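Local coordinates for protein NAD-dependent epimerase/dehydratase (PDB 4HNG) that probably binds NAD or a related dinucleotide in a Rossmann-type domain and may act as an epimerase or dehydratase, at residues A[9-14]-A[69-74]. Sequence-based numbering, arbitrary orientation.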
ATOM      1  N   THR A   9       9.670   6.923   2.031  1.00 24.37           N
ATOM      2  CA  THR A   9      10.165   5.988   1.035  1.00 23.07           C
ATOM      3  C   THR A   9       9.036   5.100   0.522  1.00 20.59           C
ATOM      4  O   THR A   9       8.305   4.488   1.303  1.00 23.72           O
ATOM      5  CB  THR A   9      11.295   5.118   1.587  1.00 24.04           C
ATOM      6  OG1 THR A   9      12.422   5.954   1.891  1.00 27.60           O
ATOM      7  CG2 THR A   9      11.717   4.090   0.560  1.00 24.05           C
ATOM      8  N   ILE A  10       8.905   5.070  -0.796  1.00 22.11           N
ATOM      9  CA  ILE A  10       7.885   4.269  -1.458  1.00 19.42           C
ATOM     10  C   ILE A  10       8.528   3.034  -2.056  1.00 22.92           C
ATOM     11  O   ILE A  10       9.315   3.125  -2.993  1.00 24.98           O
ATOM     12  CB  ILE A  10       7.181   5.094  -2.539  1.00 23.41           C
ATOM     13  CG1 ILE A  10       6.409   6.238  -1.864  1.00 24.93           C
ATOM     14  CG2 ILE A  10       6.261   4.204  -3.384  1.00 23.80           C
ATOM     15  CD1 ILE A  10       5.778   7.227  -2.833  1.00 26.91           C
ATOM     16  N   LEU A  11       8.217   1.884  -1.472  1.00 21.83           N
ATOM     17  CA  LEU A  11       8.715   0.602  -1.952  1.00 19.51           C
ATOM     18  C   LEU A  11       7.712   0.051  -2.951  1.00 25.72           C
ATOM     19  O   LEU A  11       6.506   0.119  -2.719  1.00 29.66           O
ATOM     20  CB  LEU A  11       8.901  -0.354  -0.774  1.00 21.48           C
ATOM     21  CG  LEU A  11       9.837   0.130   0.333  1.00 22.06           C
ATOM     22  CD1 LEU A  11       9.962  -0.903   1.431  1.00 27.38           C
ATOM     23  CD2 LEU A  11      11.212   0.435  -0.270  1.00 23.57           C
ATOM     24  N   GLY A  12       8.198  -0.464  -4.074  1.00 25.88           N
ATOM     25  CA  GLY A  12       7.315  -0.893  -5.143  1.00 25.89           C
ATOM     26  C   GLY A  12       6.788   0.303  -5.921  1.00 30.87           C
ATOM     27  O   GLY A  12       5.618   0.363  -6.292  1.00 25.93           O
ATOM     28  N   ALA A  13       7.672   1.251  -6.199  1.00 26.19           N
ATOM     29  CA  ALA A  13       7.252   2.569  -6.667  1.00 28.50           C
ATOM     30  C   ALA A  13       6.602   2.596  -8.051  1.00 28.54           C
ATOM     31  O   ALA A  13       5.936   3.570  -8.392  1.00 26.29           O
ATOM     32  CB  ALA A  13       8.421   3.545  -6.608  1.00 27.32           C
ATOM     33  N   ALA A  14       6.791   1.549  -8.845  1.00 23.70           N
ATOM     34  CA  ALA A  14       6.237   1.536 -10.203  1.00 26.84           C
ATOM     35  C   ALA A  14       4.775   1.078 -10.261  1.00 25.54           C
ATOM     36  O   ALA A  14       4.139   1.172 -11.308  1.00 29.47           O
ATOM     37  CB  ALA A  14       7.098   0.698 -11.133  1.00 31.82           C
ATOM     38  N   GLN A  69      19.636   1.408   2.035  1.00 35.72           N
ATOM     39  CA  GLN A  69      19.903   2.765   1.565  1.00 40.37           C
ATOM     40  C   GLN A  69      18.598   3.533   1.365  1.00 37.56           C
ATOM     41  O   GLN A  69      18.460   4.672   1.820  1.00 37.89           O
ATOM     42  CB  GLN A  69      20.702   2.748   0.257  1.00 41.28           C
ATOM     43  CG  GLN A  69      21.027   4.133  -0.284  1.00 50.63           C
ATOM     44  CD  GLN A  69      21.758   4.095  -1.620  1.00 54.53           C
ATOM     45  OE1 GLN A  69      22.365   3.086  -1.987  1.00 53.84           O
ATOM     46  NE2 GLN A  69      21.696   5.200  -2.353  1.00 57.12           N
ATOM     47  N   ALA A  70      17.642   2.897   0.696  1.00 31.19           N
ATOM     48  CA  ALA A  70      16.375   3.544   0.361  1.00 33.82           C
ATOM     49  C   ALA A  70      15.557   3.955   1.580  1.00 33.56           C
ATOM     50  O   ALA A  70      14.876   4.975   1.557  1.00 30.41           O
ATOM     51  CB  ALA A  70      15.549   2.654  -0.557  1.00 30.83           C
ATOM     52  N   VAL A  71      15.625   3.175   2.654  1.00 29.57           N
ATOM     53  CA  VAL A  71      14.829   3.485   3.836  1.00 30.22           C
ATOM     54  C   VAL A  71      15.583   4.255   4.925  1.00 29.53           C
ATOM     55  O   VAL A  71      14.985   4.665   5.923  1.00 33.58           O
ATOM     56  CB  VAL A  71      14.162   2.215   4.433  1.00 27.72           C
ATOM     57  CG1 VAL A  71      13.330   1.510   3.380  1.00 30.37           C
ATOM     58  CG2 VAL A  71      15.215   1.274   5.035  1.00 29.77           C
ATOM     59  N   THR A  72      16.887   4.467   4.745  1.00 30.14           N
ATOM     60  CA  THR A  72      17.654   5.235   5.728  1.00 37.42           C
ATOM     61  C   THR A  72      17.021   6.611   5.928  1.00 40.77           C
ATOM     62  O   THR A  72      16.712   7.305   4.962  1.00 40.41           O
ATOM     63  CB  THR A  72      19.132   5.396   5.321  1.00 41.13           C
ATOM     64  OG1 THR A  72      19.746   4.106   5.211  1.00 46.01           O
ATOM     65  CG2 THR A  72      19.890   6.221   6.356  1.00 42.32           C
ATOM     66  N   ASN A  73      16.813   6.996   7.182  1.00 43.06           N
ATOM     67  CA  ASN A  73      16.207   8.293   7.488  1.00 52.23           C
ATOM     68  C   ASN A  73      14.799   8.513   6.906  1.00 48.07           C
ATOM     69  O   ASN A  73      14.332   9.648   6.808  1.00 42.09           O
ATOM     70  CB  ASN A  73      17.133   9.437   7.058  1.00 54.67           C
ATOM     71  CG  ASN A  73      18.460   9.429   7.801  1.00 61.80           C
ATOM     72  OD1 ASN A  73      18.510   9.219   9.016  1.00 57.62           O
ATOM     73  ND2 ASN A  73      19.545   9.658   7.070  1.00 61.91           N
ATOM     74  N   ALA A  74      14.124   7.440   6.513  1.00 38.78           N
ATOM     75  CA  ALA A  74      12.715   7.558   6.170  1.00 32.72           C
ATOM     76  C   ALA A  74      11.955   7.795   7.463  1.00 35.91           C
ATOM     77  O   ALA A  74      12.302   7.231   8.501  1.00 40.14           O
ATOM     78  CB  ALA A  74      12.201   6.284   5.485  1.00 28.49           C
TER
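Ala-70, in the last turn of helix 64-71, meets Thr-9 of the inner strand 7-11 twice. Thr-9 OG1 donates a hydrogen bond to Ala-70 O at 2.7 Å; the approach is bent (C=O...donor angle 145°), and the hydroxyl oxygen is tilted from the carbonyl plane. The Ala-70 methyl faces the strand and its CB lies 4.2 Å from Thr-9 CG2, while also touching Tyr-36 of strand 32-37. The Thr-9 torsion (chi1 -65°) divides the work: OG1, opposite the carbonyl carbon, takes the helix end, and CG2, opposite the backbone N, packs alongside Val-71. There, Val-71 CG1 sits 4.1 Å from Thr-9 CG2 and 4.4 Å from Leu-11 CD2, bridging two residues on one side of the strand. A type II turn from Val-71 to Ala-74, closed by a 3.0 Å bond from Ala-74 N to Val-71 O, reverses the chain and brings Ala-74 CB to 3.6 Å from Thr-9 OG1. A valine in place of Thr-9 would probably leave the Ala-70 carbonyl without this buried donor. Helix 64-71 carries the chain from strand 54-58 across strands 32-37 and 7-11 to strand 76-79, which pairs in parallel with 7-11: the beta-alpha-beta crossover of a Rossmann fold.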